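Local structure of M152 protein (Murid herpesvirus 1, 4G59) at residues C108-M113 with T120-D125; T22-S27 with V96-C101; F35-N40 with F48-S53. The protein is a viral MHC class I-like glycoprotein that probably acts in immune evasion by binding host ligands of the NKG2D receptor. All coordinates share one frame; numbering follows the deposited sequence.

All three contacts join neighbouring strands of one eight-stranded antiparallel sheet, the floor of an MHC class I-like platform. Contact 2 is central: its centre lies about 10 Å from that of contact 1 and about 11 Å from that of contact 3, whereas the centres of contacts 1 and 3 are about 20 Å apart. Along the chain contact 3, a hairpin, is nested inside the loop closed by contact 2, and contact 1, a second hairpin, follows. Strands 34-40 and 22-31 connect contact 3 to contact 2, and strands 95-103 and 106-114 connect contact 2 to contact 1. Contact 2 unites the two halves of the platform, bringing together segments 69 residues apart at their closest ends.

Contact 1: residues C108-M113 with T120-D125; sequences CTVLQM and TRYTVD
Val110 and Tyr122 form the tight centre of this contact, a hydrogen-bonded antiparallel pair in which Val110 N reaches Tyr122 O at 2.9 Å and Tyr122 N reaches Val110 O at 2.8 Å. Both bonds are nearly straight (171°) and lie in the carbonyl planes. CG of Tyr122 is anti to the backbone N (chi1 171°), beside the carbonyl carbon; the ring, turned by chi2, has Val110 CG2 at its edge, 3.8 Å from CD2. A water also lies within hydrogen-bonding distance of Val110 O, 2.7 Å away, and of Thr120 OG1. The next hydrogen-bonded pair is slacker, Gln112 N meeting Thr120 O at 3.2 Å. These strands form a beta hairpin near one side of the MHC-like sheet. On the face carrying Gln112 and Thr120 both side chains pack against Ile145 of helix 142-148. The other face is more open, with Thr109, Leu111 and Arg121 all partly exposed; there Leu111 CD2 rests on the aliphatic Arg121 CG at 3.5 Å, side by side with it, while the guanidinium forms a salt bridge with Glu129. Toward the solvent end Thr109 OG1 only brushes Thr123 CG2 at 3.6 Å, and exposed Val124 barely touches the partner strand.

Contact 2: residues T22-S27 with V96-C101; sequences TATFIS and VFEYRC
Ser27 O receives the shortest polar bond between these strands, from Phe97 N at 2.7 Å, and is also approached by Val96 CA through a CA-H...O contact of 3.2 Å. The same residues close the ring with Ser27 N bonded to Phe97 O. Two further hydrogen-bonded pairs, Phe25 with Tyr99 and Ala23 with Cys101, continue the antiparallel ladder; its last rung is bent, Ala23 N to Cys101 O making only 133° at the hydrogen. Phe25 O is met twice by Tyr99, by its backbone N and, at the edge of the ring and in its plane, by CD2 at 3.7 Å. Strands 22-31 and 95-103 are the two middle strands of the MHC class I-like platform sheet, with helix 68-89 over the face bearing Phe25, Phe97 and Tyr99. Phe73 of that helix meets both the Phe25 and Tyr99 rings, and Gln77 takes part in a hydrogen bond with Tyr99 OH. On the face of Thr24, Ile26 and Glu98, aliphatic parts do the packing. Glu98 CG, anti to the backbone N (chi1 -170°), packs on one side against Thr24 CG2 at 3.6 Å and Ile26 CG1 at 3.7 Å. Ile26 CG2 presses on Val96 CG1 at 3.6 Å, and Thr22 CG2 lies over one face of the Arg100 guanidinium, 3.9 Å above its plane and offset toward the rim. Cys101 SG is joined to Cys108 by a disulfide.

Contact 3: residues F35-N40 with F48-S53; sequences FRHSIN and FRIEAS
Strands 35-40 and 48-50 run antiparallel at 179° with their axes 4.5 Å apart, pairing His37 with Ile50 and Ile39 with Phe48 through backbone hydrogen bonds. They are the two arms of a beta hairpin in the MHC class I-like platform. The bonding is uneven: Ile50 N reaches His37 O at 2.7 Å and Ile39 N reaches Phe48 O at 2.8 Å, but the return bond from Phe48 N to Ile39 O is weak. Between these rungs Ser38 and Arg49 form a close non-hydrogen-bonded pair, and Arg49 CG, anti to the backbone N (chi1 -172°), lies 3.3 Å from His37 O. On the face turned to helix 68-89, Ile39 CD1 approaches Phe48 CD2 at 4.0 Å, the two side chains crossing at a slant, and Ile50 CD1 comes obliquely to His37 CD2. The imidazole is fixed by partners at both nitrogens, Ser27 at ND1 and Glu78 at NE2, and stacks on Phe74. On the other side, charged groups gather around Ser38 and Arg49. Arg36 and Glu51, both bent, lie side by side, Arg36 CG touching Glu51 OE1 at 3.8 Å, while Lys57 forms a salt bridge with Glu51 OE2 and Asp46 one with Arg49 NE. Within segment 48-53 Arg49 NH1 forms a salt bridge to the syn side of Glu51 OE2 at 2.9 Å, 28° out of the carboxylate plane, with the acceptor in the guanidinium plane.

Contact 1: residues C108-M113 with T120-D125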
ATOM      1  N   CYS B 108       8.779  -7.590  22.856  1.00 56.15           N
ATOM      2  CA  CYS B 108       8.750  -6.934  21.551  1.00 51.98           C
ATOM      3  C   CYS B 108       9.694  -7.555  20.557  1.00 47.37           C
ATOM      4  O   CYS B 108      10.737  -8.089  20.919  1.00 55.62           O
ATOM      5  CB  CYS B 108       9.045  -5.443  21.663  1.00 56.62           C
ATOM      6  SG  CYS B 108       7.592  -4.484  22.006  1.00 63.59           S
ATOM      7  N   THR B 109       9.301  -7.497  19.294  1.00 46.82           N
ATOM      8  CA  THR B 109      10.230  -7.698  18.191  1.00 48.73           C
ATOM      9  C   THR B 109      10.223  -6.414  17.364  1.00 46.76           C
ATOM     10  O   THR B 109       9.158  -5.895  17.015  1.00 44.91           O
ATOM     11  CB  THR B 109       9.840  -8.894  17.316  1.00 41.89           C
ATOM     12  OG1 THR B 109      10.026 -10.099  18.062  1.00 53.06           O
ATOM     13  CG2 THR B 109      10.717  -8.956  16.087  1.00 46.52           C
ATOM     14  N   VAL B 110      11.408  -5.892  17.061  1.00 47.57           N
ATOM     15  CA  VAL B 110      11.501  -4.662  16.279  1.00 43.52           C
ATOM     16  C   VAL B 110      12.073  -4.949  14.896  1.00 42.93           C
ATOM     17  O   VAL B 110      13.163  -5.518  14.766  1.00 44.34           O
ATOM     18  CB  VAL B 110      12.341  -3.594  17.006  1.00 48.66           C
ATOM     19  CG1 VAL B 110      12.298  -2.253  16.271  1.00 37.96           C
ATOM     20  CG2 VAL B 110      11.846  -3.431  18.432  1.00 46.42           C
ATOM     21  N   LEU B 111      11.334  -4.559  13.861  1.00 42.26           N
ATOM     22  CA  LEU B 111      11.834  -4.672  12.495  1.00 42.52           C
ATOM     23  C   LEU B 111      12.086  -3.292  11.900  1.00 39.08           C
ATOM     24  O   LEU B 111      11.344  -2.347  12.176  1.00 41.93           O
ATOM     25  CB  LEU B 111      10.837  -5.426  11.620  1.00 40.90           C
ATOM     26  CG  LEU B 111      10.545  -6.870  11.981  1.00 43.20           C
ATOM     27  CD1 LEU B 111       9.383  -7.383  11.138  1.00 48.31           C
ATOM     28  CD2 LEU B 111      11.768  -7.691  11.727  1.00 42.16           C
ATOM     29  N   GLN B 112      13.118  -3.194  11.069  1.00 37.13           N
ATOM     30  CA  GLN B 112      13.468  -1.951  10.380  1.00 39.28           C
ATOM     31  C   GLN B 112      13.485  -2.265   8.894  1.00 39.09           C
ATOM     32  O   GLN B 112      14.154  -3.221   8.476  1.00 35.68           O
ATOM     33  CB  GLN B 112      14.861  -1.467  10.819  1.00 40.14           C
ATOM     34  CG  GLN B 112      15.275  -0.072  10.314  1.00 43.09           C
ATOM     35  CD  GLN B 112      16.748   0.260  10.618  1.00 45.06           C
ATOM     36  OE1 GLN B 112      17.427  -0.465  11.356  1.00 42.39           O
ATOM     37  NE2 GLN B 112      17.239   1.347  10.038  1.00 38.65           N
ATOM     38  N   MET B 113      12.747  -1.486   8.100  1.00 36.72           N
ATOM     39  CA  MET B 113      12.753  -1.683   6.654  1.00 39.48           C
ATOM     40  C   MET B 113      13.076  -0.417   5.872  1.00 36.96           C
ATOM     41  O   MET B 113      12.626   0.684   6.226  1.00 40.24           O
ATOM     42  CB  MET B 113      11.429  -2.273   6.159  1.00 34.35           C
ATOM     43  CG  MET B 113      11.098  -3.632   6.716  1.00 38.78           C
ATOM     44  SD  MET B 113      10.086  -3.520   8.207  1.00 49.92           S
ATOM     45  CE  MET B 113       9.102  -5.019   8.002  1.00 57.74           C
ATOM     46  N   THR B 120      17.111  -5.076   9.680  1.00 40.44           N
ATOM     47  CA  THR B 120      17.432  -5.556  11.019  1.00 40.76           C
ATOM     48  C   THR B 120      16.231  -6.148  11.764  1.00 47.28           C
ATOM     49  O   THR B 120      15.100  -5.650  11.636  1.00 44.05           O
ATOM     50  CB  THR B 120      18.005  -4.423  11.893  1.00 43.82           C
ATOM     51  OG1 THR B 120      17.067  -3.345  11.959  1.00 45.81           O
ATOM     52  CG2 THR B 120      19.306  -3.898  11.342  1.00 40.52           C
ATOM     53  N   ARG B 121      16.480  -7.202  12.544  1.00 49.98           N
ATOM     54  CA  ARG B 121      15.483  -7.737  13.468  1.00 49.50           C
ATOM     55  C   ARG B 121      16.043  -7.702  14.894  1.00 53.79           C
ATOM     56  O   ARG B 121      17.086  -8.310  15.177  1.00 54.73           O
ATOM     57  CB  ARG B 121      15.088  -9.174  13.102  1.00 47.68           C
ATOM     58  CG  ARG B 121      13.792  -9.612  13.766  1.00 49.74           C
ATOM     59  CD  ARG B 121      13.637 -11.115  13.932  1.00 51.92           C
ATOM     60  NE  ARG B 121      13.686 -11.853  12.675  1.00 59.41           N
ATOM     61  CZ  ARG B 121      14.738 -12.566  12.282  1.00 70.28           C
ATOM     62  NH1 ARG B 121      15.821 -12.631  13.053  1.00 76.60           N
ATOM     63  NH2 ARG B 121      14.717 -13.216  11.125  1.00 64.10           N
ATOM     64  N   TYR B 122      15.359  -6.984  15.783  1.00 49.37           N
ATOM     65  CA  TYR B 122      15.791  -6.869  17.176  1.00 51.52           C
ATOM     66  C   TYR B 122      14.838  -7.629  18.089  1.00 55.48           C
ATOM     67  O   TYR B 122      13.630  -7.323  18.157  1.00 55.69           O
ATOM     68  CB  TYR B 122      15.900  -5.398  17.594  1.00 49.50           C
ATOM     69  CG  TYR B 122      16.131  -5.161  19.069  1.00 52.00           C
ATOM     70  CD1 TYR B 122      17.202  -5.750  19.732  1.00 57.31           C
ATOM     71  CD2 TYR B 122      15.294  -4.325  19.796  1.00 51.11           C
ATOM     72  CE1 TYR B 122      17.422  -5.526  21.079  1.00 53.80           C
ATOM     73  CE2 TYR B 122      15.509  -4.093  21.155  1.00 55.51           C
ATOM     74  CZ  TYR B 122      16.575  -4.705  21.784  1.00 57.69           C
ATOM     75  OH  TYR B 122      16.795  -4.481  23.121  1.00 55.17           O
ATOM     76  N   THR B 123      15.388  -8.651  18.734  1.00 65.96           N
ATOM     77  CA  THR B 123      14.724  -9.410  19.781  1.00 74.06           C
ATOM     78  C   THR B 123      15.561  -9.161  21.024  1.00 83.05           C
ATOM     79  O   THR B 123      16.786  -9.040  20.927  1.00 80.44           O
ATOM     80  CB  THR B 123      14.695 -10.915  19.448  1.00 77.59           C
ATOM     81  OG1 THR B 123      15.610 -11.200  18.379  1.00 75.66           O
ATOM     82  CG2 THR B 123      13.311 -11.321  19.017  1.00 77.08           C
ATOM     83  N   VAL B 124      14.926  -9.063  22.188  1.00 83.61           N
ATOM     84  CA  VAL B 124      15.668  -8.707  23.401  1.00 90.61           C
ATOM     85  C   VAL B 124      16.540  -9.866  23.918  1.00 99.61           C
ATOM     86  O   VAL B 124      17.571  -9.645  24.568  1.00 94.30           O
ATOM     87  CB  VAL B 124      14.738  -8.170  24.504  1.00 89.15           C
ATOM     88  CG1 VAL B 124      14.022  -9.324  25.207  1.00 94.38           C
ATOM     89  CG2 VAL B 124      15.511  -7.304  25.501  1.00 81.52           C
ATOM     90  N   ASP B 125      16.130 -11.096  23.612  1.00 97.46           N
ATOM     91  CA  ASP B 125      16.931 -12.263  23.957  1.00106.03           C
ATOM     92  C   ASP B 125      18.180 -12.321  23.082  1.00103.86           C
ATOM     93  O   ASP B 125      19.295 -12.357  23.602  1.00107.06           O
ATOM     94  CB  ASP B 125      16.114 -13.567  23.895  1.00116.66           C
ATOM     95  CG  ASP B 125      15.730 -13.968  22.481  1.00119.74           C
ATOM     96  OD1 ASP B 125      15.572 -13.072  21.627  1.00116.66           O
ATOM     97  OD2 ASP B 125      15.589 -15.182  22.222  1.00128.81           O
TER
HETATM   98  O   HOH W   1      15.150  -3.881  14.013  1.00 39.39           O

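Contact 2: residues T22-S27 with V96-C101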
ATOM      1  N   THR B  22      -1.269  -9.760  20.317  1.00 46.19           N
ATOM      2  CA  THR B  22      -0.006  -9.241  19.817  1.00 47.03           C
ATOM      3  C   THR B  22      -0.270  -8.016  18.948  1.00 41.64           C
ATOM      4  O   THR B  22      -0.763  -8.129  17.827  1.00 39.36           O
ATOM      5  CB  THR B  22       0.772 -10.310  19.037  1.00 47.03           C
ATOM      6  OG1 THR B  22       0.849 -11.507  19.824  1.00 52.82           O
ATOM      7  CG2 THR B  22       2.178  -9.817  18.733  1.00 41.28           C
ATOM      8  N   ALA B  23       0.047  -6.848  19.497  1.00 40.75           N
ATOM      9  CA  ALA B  23      -0.156  -5.570  18.810  1.00 39.69           C
ATOM     10  C   ALA B  23       1.077  -5.178  18.021  1.00 40.50           C
ATOM     11  O   ALA B  23       2.186  -5.203  18.560  1.00 44.59           O
ATOM     12  CB  ALA B  23      -0.482  -4.475  19.810  1.00 31.94           C
ATOM     13  N   THR B  24       0.886  -4.801  16.758  1.00 38.33           N
ATOM     14  CA  THR B  24       1.992  -4.313  15.938  1.00 36.81           C
ATOM     15  C   THR B  24       1.901  -2.799  15.768  1.00 37.60           C
ATOM     16  O   THR B  24       0.912  -2.302  15.201  1.00 37.17           O
ATOM     17  CB  THR B  24       2.005  -4.990  14.563  1.00 37.78           C
ATOM     18  OG1 THR B  24       2.286  -6.379  14.734  1.00 41.58           O
ATOM     19  CG2 THR B  24       3.098  -4.405  13.688  1.00 39.42           C
ATOM     20  N   PHE B  25       2.915  -2.066  16.252  1.00 37.30           N
ATOM     21  CA  PHE B  25       2.942  -0.610  16.107  1.00 27.75           C
ATOM     22  C   PHE B  25       3.859  -0.279  14.947  1.00 34.83           C
ATOM     23  O   PHE B  25       5.065  -0.597  14.996  1.00 35.56           O
ATOM     24  CB  PHE B  25       3.460   0.060  17.374  1.00 31.13           C
ATOM     25  CG  PHE B  25       2.568  -0.118  18.577  1.00 33.85           C
ATOM     26  CD1 PHE B  25       1.711   0.893  18.974  1.00 34.96           C
ATOM     27  CD2 PHE B  25       2.580  -1.301  19.316  1.00 34.53           C
ATOM     28  CE1 PHE B  25       0.886   0.740  20.072  1.00 30.23           C
ATOM     29  CE2 PHE B  25       1.743  -1.454  20.423  1.00 32.81           C
ATOM     30  CZ  PHE B  25       0.894  -0.432  20.792  1.00 29.82           C
ATOM     31  N   ILE B  26       3.316   0.347  13.902  1.00 27.58           N
ATOM     32  CA  ILE B  26       4.143   0.646  12.731  1.00 30.26           C
ATOM     33  C   ILE B  26       4.354   2.139  12.529  1.00 32.88           C
ATOM     34  O   ILE B  26       3.401   2.929  12.607  1.00 34.70           O
ATOM     35  CB  ILE B  26       3.603   0.008  11.442  1.00 32.41           C
ATOM     36  CG1 ILE B  26       3.737  -1.515  11.515  1.00 35.51           C
ATOM     37  CG2 ILE B  26       4.395   0.463  10.240  1.00 26.54           C
ATOM     38  CD1 ILE B  26       2.904  -2.239  10.493  1.00 29.32           C
ATOM     39  N   SER B  27       5.608   2.527  12.292  1.00 30.71           N
ATOM     40  CA  SER B  27       5.931   3.919  12.028  1.00 31.33           C
ATOM     41  C   SER B  27       6.768   4.048  10.766  1.00 35.73           C
ATOM     42  O   SER B  27       7.867   3.462  10.636  1.00 32.94           O
ATOM     43  CB  SER B  27       6.615   4.569  13.225  1.00 30.15           C
ATOM     44  OG  SER B  27       5.660   4.897  14.204  1.00 38.34           O
ATOM     45  N   VAL B  96      10.965   2.471   7.688  1.00 39.84           N
ATOM     46  CA  VAL B  96       9.870   1.993   8.550  1.00 33.74           C
ATOM     47  C   VAL B  96      10.404   1.282   9.785  1.00 34.39           C
ATOM     48  O   VAL B  96      11.346   0.488   9.696  1.00 36.60           O
ATOM     49  CB  VAL B  96       8.885   1.022   7.801  1.00 35.16           C
ATOM     50  CG1 VAL B  96       7.674   0.663   8.686  1.00 32.17           C
ATOM     51  CG2 VAL B  96       8.419   1.610   6.496  1.00 32.79           C
ATOM     52  N   PHE B  97       9.779   1.540  10.929  1.00 37.39           N
ATOM     53  CA  PHE B  97      10.007   0.713  12.119  1.00 37.73           C
ATOM     54  C   PHE B  97       8.741  -0.014  12.541  1.00 35.13           C
ATOM     55  O   PHE B  97       7.669   0.591  12.670  1.00 33.77           O
ATOM     56  CB  PHE B  97      10.551   1.553  13.281  1.00 36.51           C
ATOM     57  CG  PHE B  97      12.017   1.833  13.163  1.00 44.21           C
ATOM     58  CD1 PHE B  97      12.953   0.950  13.718  1.00 40.93           C
ATOM     59  CD2 PHE B  97      12.479   2.944  12.463  1.00 40.29           C
ATOM     60  CE1 PHE B  97      14.313   1.180  13.602  1.00 38.08           C
ATOM     61  CE2 PHE B  97      13.860   3.167  12.344  1.00 43.72           C
ATOM     62  CZ  PHE B  97      14.770   2.279  12.922  1.00 39.92           C
ATOM     63  N   GLU B  98       8.881  -1.312  12.774  1.00 34.62           N
ATOM     64  CA  GLU B  98       7.755  -2.155  13.141  1.00 35.19           C
ATOM     65  C   GLU B  98       7.997  -2.790  14.510  1.00 38.05           C
ATOM     66  O   GLU B  98       8.959  -3.555  14.682  1.00 38.63           O
ATOM     67  CB  GLU B  98       7.620  -3.238  12.093  1.00 38.54           C
ATOM     68  CG  GLU B  98       6.374  -4.048  12.174  1.00 42.37           C
ATOM     69  CD  GLU B  98       6.072  -4.704  10.850  1.00 47.69           C
ATOM     70  OE1 GLU B  98       6.150  -4.000   9.811  1.00 45.93           O
ATOM     71  OE2 GLU B  98       5.779  -5.919  10.859  1.00 51.28           O
ATOM     72  N   TYR B  99       7.146  -2.467  15.486  1.00 37.50           N
ATOM     73  CA  TYR B  99       7.224  -3.083  16.807  1.00 35.74           C
ATOM     74  C   TYR B  99       6.116  -4.119  16.986  1.00 40.19           C
ATOM     75  O   TYR B  99       4.945  -3.763  17.110  1.00 39.40           O
ATOM     76  CB  TYR B  99       7.099  -2.022  17.900  1.00 36.67           C
ATOM     77  CG  TYR B  99       8.168  -0.951  17.864  1.00 38.99           C
ATOM     78  CD1 TYR B  99       9.296  -1.028  18.680  1.00 37.63           C
ATOM     79  CD2 TYR B  99       8.047   0.138  17.017  1.00 33.59           C
ATOM     80  CE1 TYR B  99      10.272  -0.030  18.648  1.00 40.03           C
ATOM     81  CE2 TYR B  99       8.994   1.120  16.978  1.00 35.10           C
ATOM     82  CZ  TYR B  99      10.107   1.044  17.792  1.00 36.98           C
ATOM     83  OH  TYR B  99      11.038   2.053  17.731  1.00 35.21           O
ATOM     84  N   ARG B 100       6.469  -5.399  16.988  1.00 40.76           N
ATOM     85  CA  ARG B 100       5.460  -6.424  17.207  1.00 41.03           C
ATOM     86  C   ARG B 100       5.511  -6.836  18.674  1.00 48.32           C
ATOM     87  O   ARG B 100       6.466  -7.498  19.099  1.00 46.35           O
ATOM     88  CB  ARG B 100       5.686  -7.617  16.290  1.00 44.70           C
ATOM     89  CG  ARG B 100       4.532  -8.593  16.289  1.00 51.34           C
ATOM     90  CD  ARG B 100       4.575  -9.517  15.077  1.00 68.59           C
ATOM     91  NE  ARG B 100       3.859 -10.768  15.316  1.00 61.49           N
ATOM     92  CZ  ARG B 100       4.383 -11.789  15.984  1.00 67.70           C
ATOM     93  NH1 ARG B 100       5.614 -11.695  16.476  1.00 77.15           N
ATOM     94  NH2 ARG B 100       3.684 -12.899  16.166  1.00 67.75           N
ATOM     95  N   CYS B 101       4.504  -6.430  19.453  1.00 44.79           N
ATOM     96  CA  CYS B 101       4.569  -6.607  20.914  1.00 49.97           C
ATOM     97  C   CYS B 101       3.500  -7.529  21.485  1.00 48.38           C
ATOM     98  O   CYS B 101       2.318  -7.373  21.181  1.00 42.50           O
ATOM     99  CB  CYS B 101       4.469  -5.261  21.640  1.00 53.74           C
ATOM    100  SG  CYS B 101       5.749  -4.055  21.255  1.00 56.35           S
TER

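Contact 3: residues F35-N40 with F48-S53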
ATOM      1  N   PHE B  35       4.759  11.339   8.849  1.00 38.27           N
ATOM      2  CA  PHE B  35       4.733   9.968   9.333  1.00 40.87           C
ATOM      3  C   PHE B  35       3.357   9.333   9.124  1.00 43.74           C
ATOM      4  O   PHE B  35       2.316   9.998   9.222  1.00 37.43           O
ATOM      5  CB  PHE B  35       5.093   9.907  10.834  1.00 43.79           C
ATOM      6  CG  PHE B  35       6.500  10.361  11.156  1.00 38.87           C
ATOM      7  CD1 PHE B  35       7.490   9.433  11.447  1.00 39.67           C
ATOM      8  CD2 PHE B  35       6.827  11.717  11.180  1.00 42.67           C
ATOM      9  CE1 PHE B  35       8.791   9.851  11.745  1.00 41.52           C
ATOM     10  CE2 PHE B  35       8.133  12.147  11.483  1.00 38.73           C
ATOM     11  CZ  PHE B  35       9.107  11.221  11.761  1.00 40.23           C
ATOM     12  N   ARG B  36       3.349   8.041   8.819  1.00 41.89           N
ATOM     13  CA  ARG B  36       2.111   7.293   8.894  1.00 35.74           C
ATOM     14  C   ARG B  36       2.298   6.329  10.054  1.00 39.05           C
ATOM     15  O   ARG B  36       3.222   5.510  10.043  1.00 35.99           O
ATOM     16  CB  ARG B  36       1.823   6.544   7.595  1.00 35.56           C
ATOM     17  CG  ARG B  36       0.428   5.865   7.550  1.00 41.22           C
ATOM     18  CD  ARG B  36       0.383   4.740   6.515  1.00 39.73           C
ATOM     19  NE  ARG B  36       1.352   3.718   6.889  1.00 47.16           N
ATOM     20  CZ  ARG B  36       1.992   2.933   6.030  1.00 55.96           C
ATOM     21  NH1 ARG B  36       1.747   3.051   4.729  1.00 51.73           N
ATOM     22  NH2 ARG B  36       2.878   2.029   6.475  1.00 50.93           N
ATOM     23  N   HIS B  37       1.453   6.455  11.073  1.00 36.98           N
ATOM     24  CA  HIS B  37       1.466   5.516  12.193  1.00 37.76           C
ATOM     25  C   HIS B  37       0.226   4.606  12.131  1.00 35.17           C
ATOM     26  O   HIS B  37      -0.850   5.024  11.682  1.00 32.36           O
ATOM     27  CB  HIS B  37       1.490   6.265  13.539  1.00 34.68           C
ATOM     28  CG  HIS B  37       2.629   7.232  13.691  1.00 41.46           C
ATOM     29  ND1 HIS B  37       3.941   6.828  13.850  1.00 40.12           N
ATOM     30  CD2 HIS B  37       2.641   8.587  13.761  1.00 37.81           C
ATOM     31  CE1 HIS B  37       4.710   7.894  13.996  1.00 37.42           C
ATOM     32  NE2 HIS B  37       3.947   8.973  13.941  1.00 38.69           N
ATOM     33  N   SER B  38       0.378   3.364  12.582  1.00 29.74           N
ATOM     34  CA  SER B  38      -0.745   2.431  12.591  1.00 33.20           C
ATOM     35  C   SER B  38      -0.548   1.343  13.623  1.00 33.78           C
ATOM     36  O   SER B  38       0.583   0.908  13.883  1.00 32.13           O
ATOM     37  CB  SER B  38      -0.907   1.760  11.238  1.00 29.44           C
ATOM     38  OG  SER B  38       0.228   0.955  11.002  1.00 30.42           O
ATOM     39  N   ILE B  39      -1.654   0.904  14.217  1.00 32.86           N
ATOM     40  CA  ILE B  39      -1.620  -0.269  15.093  1.00 33.97           C
ATOM     41  C   ILE B  39      -2.539  -1.353  14.525  1.00 35.43           C
ATOM     42  O   ILE B  39      -3.617  -1.045  13.987  1.00 28.27           O
ATOM     43  CB  ILE B  39      -2.112   0.071  16.491  1.00 32.75           C
ATOM     44  CG1 ILE B  39      -1.317   1.235  17.070  1.00 34.01           C
ATOM     45  CG2 ILE B  39      -2.037  -1.152  17.388  1.00 32.23           C
ATOM     46  CD1 ILE B  39      -2.059   1.965  18.167  1.00 36.96           C
ATOM     47  N   ASN B  40      -2.121  -2.616  14.644  1.00 33.47           N
ATOM     48  CA  ASN B  40      -3.007  -3.716  14.303  1.00 33.60           C
ATOM     49  C   ASN B  40      -2.752  -4.906  15.214  1.00 34.69           C
ATOM     50  O   ASN B  40      -1.741  -4.949  15.922  1.00 38.39           O
ATOM     51  CB  ASN B  40      -2.888  -4.092  12.814  1.00 31.43           C
ATOM     52  CG  ASN B  40      -1.524  -4.669  12.462  1.00 35.66           C
ATOM     53  OD1 ASN B  40      -1.315  -5.895  12.528  1.00 32.13           O
ATOM     54  ND2 ASN B  40      -0.581  -3.791  12.068  1.00 33.10           N
ATOM     55  N   PHE B  48      -6.041   1.308  14.292  1.00 35.87           N
ATOM     56  CA  PHE B  48      -5.757   2.730  14.422  1.00 35.33           C
ATOM     57  C   PHE B  48      -4.724   3.138  13.391  1.00 37.97           C
ATOM     58  O   PHE B  48      -3.725   2.427  13.178  1.00 33.45           O
ATOM     59  CB  PHE B  48      -5.258   3.052  15.817  1.00 36.24           C
ATOM     60  CG  PHE B  48      -4.942   4.500  16.018  1.00 41.96           C
ATOM     61  CD1 PHE B  48      -5.967   5.430  16.185  1.00 45.19           C
ATOM     62  CD2 PHE B  48      -3.622   4.944  16.050  1.00 41.47           C
ATOM     63  CE1 PHE B  48      -5.682   6.784  16.377  1.00 40.63           C
ATOM     64  CE2 PHE B  48      -3.334   6.284  16.234  1.00 42.00           C
ATOM     65  CZ  PHE B  48      -4.368   7.204  16.399  1.00 42.63           C
ATOM     66  N   ARG B  49      -4.965   4.273  12.738  1.00 38.42           N
ATOM     67  CA  ARG B  49      -4.019   4.767  11.750  1.00 35.93           C
ATOM     68  C   ARG B  49      -4.018   6.279  11.664  1.00 38.71           C
ATOM     69  O   ARG B  49      -5.080   6.935  11.657  1.00 41.63           O
ATOM     70  CB  ARG B  49      -4.263   4.161  10.356  1.00 33.45           C
ATOM     71  CG  ARG B  49      -3.162   4.525   9.343  1.00 36.90           C
ATOM     72  CD  ARG B  49      -3.608   4.347   7.894  1.00 38.43           C
ATOM     73  NE  ARG B  49      -3.808   2.952   7.478  1.00 38.85           N
ATOM     74  CZ  ARG B  49      -4.325   2.585   6.296  1.00 42.34           C
ATOM     75  NH1 ARG B  49      -4.716   3.507   5.406  1.00 36.10           N
ATOM     76  NH2 ARG B  49      -4.467   1.290   6.003  1.00 32.97           N
ATOM     77  N   ILE B  50      -2.815   6.827  11.595  1.00 35.96           N
ATOM     78  CA  ILE B  50      -2.632   8.239  11.322  1.00 38.74           C
ATOM     79  C   ILE B  50      -1.921   8.343   9.993  1.00 39.64           C
ATOM     80  O   ILE B  50      -0.757   7.916   9.880  1.00 36.17           O
ATOM     81  CB  ILE B  50      -1.734   8.921  12.368  1.00 41.47           C
ATOM     82  CG1 ILE B  50      -2.166   8.540  13.784  1.00 43.02           C
ATOM     83  CG2 ILE B  50      -1.754  10.431  12.163  1.00 41.23           C
ATOM     84  CD1 ILE B  50      -1.345   9.170  14.879  1.00 38.51           C
ATOM     85  N   GLU B  51      -2.603   8.908   8.997  1.00 39.01           N
ATOM     86  CA  GLU B  51      -1.982   9.156   7.698  1.00 39.13           C
ATOM     87  C   GLU B  51      -0.956  10.279   7.798  1.00 40.85           C
ATOM     88  O   GLU B  51      -1.027  11.112   8.704  1.00 42.08           O
ATOM     89  CB  GLU B  51      -3.041   9.539   6.672  1.00 39.01           C
ATOM     90  CG  GLU B  51      -4.129   8.489   6.478  1.00 41.74           C
ATOM     91  CD  GLU B  51      -3.652   7.266   5.727  1.00 40.06           C
ATOM     92  OE1 GLU B  51      -2.432   7.154   5.459  1.00 45.01           O
ATOM     93  OE2 GLU B  51      -4.502   6.419   5.396  1.00 39.88           O
ATOM     94  N   ALA B  52      -0.004  10.310   6.869  1.00 44.33           N
ATOM     95  CA  ALA B  52       1.001  11.366   6.867  1.00 41.35           C
ATOM     96  C   ALA B  52       0.338  12.722   6.681  1.00 46.35           C
ATOM     97  O   ALA B  52       0.855  13.731   7.133  1.00 49.33           O
ATOM     98  CB  ALA B  52       2.040  11.116   5.797  1.00 43.42           C
ATOM     99  N   SER B  53      -0.818  12.737   6.025  1.00 50.93           N
ATOM    100  CA  SER B  53      -1.613  13.953   5.876  1.00 46.37           C
ATOM    101  C   SER B  53      -2.134  14.511   7.206  1.00 47.33           C
ATOM    102  O   SER B  53      -2.700  15.600   7.239  1.00 47.54           O
ATOM    103  CB  SER B  53      -2.810  13.669   4.973  1.00 45.72           C
ATOM    104  OG  SER B  53      -3.733  12.828   5.639  1.00 50.24           O
TER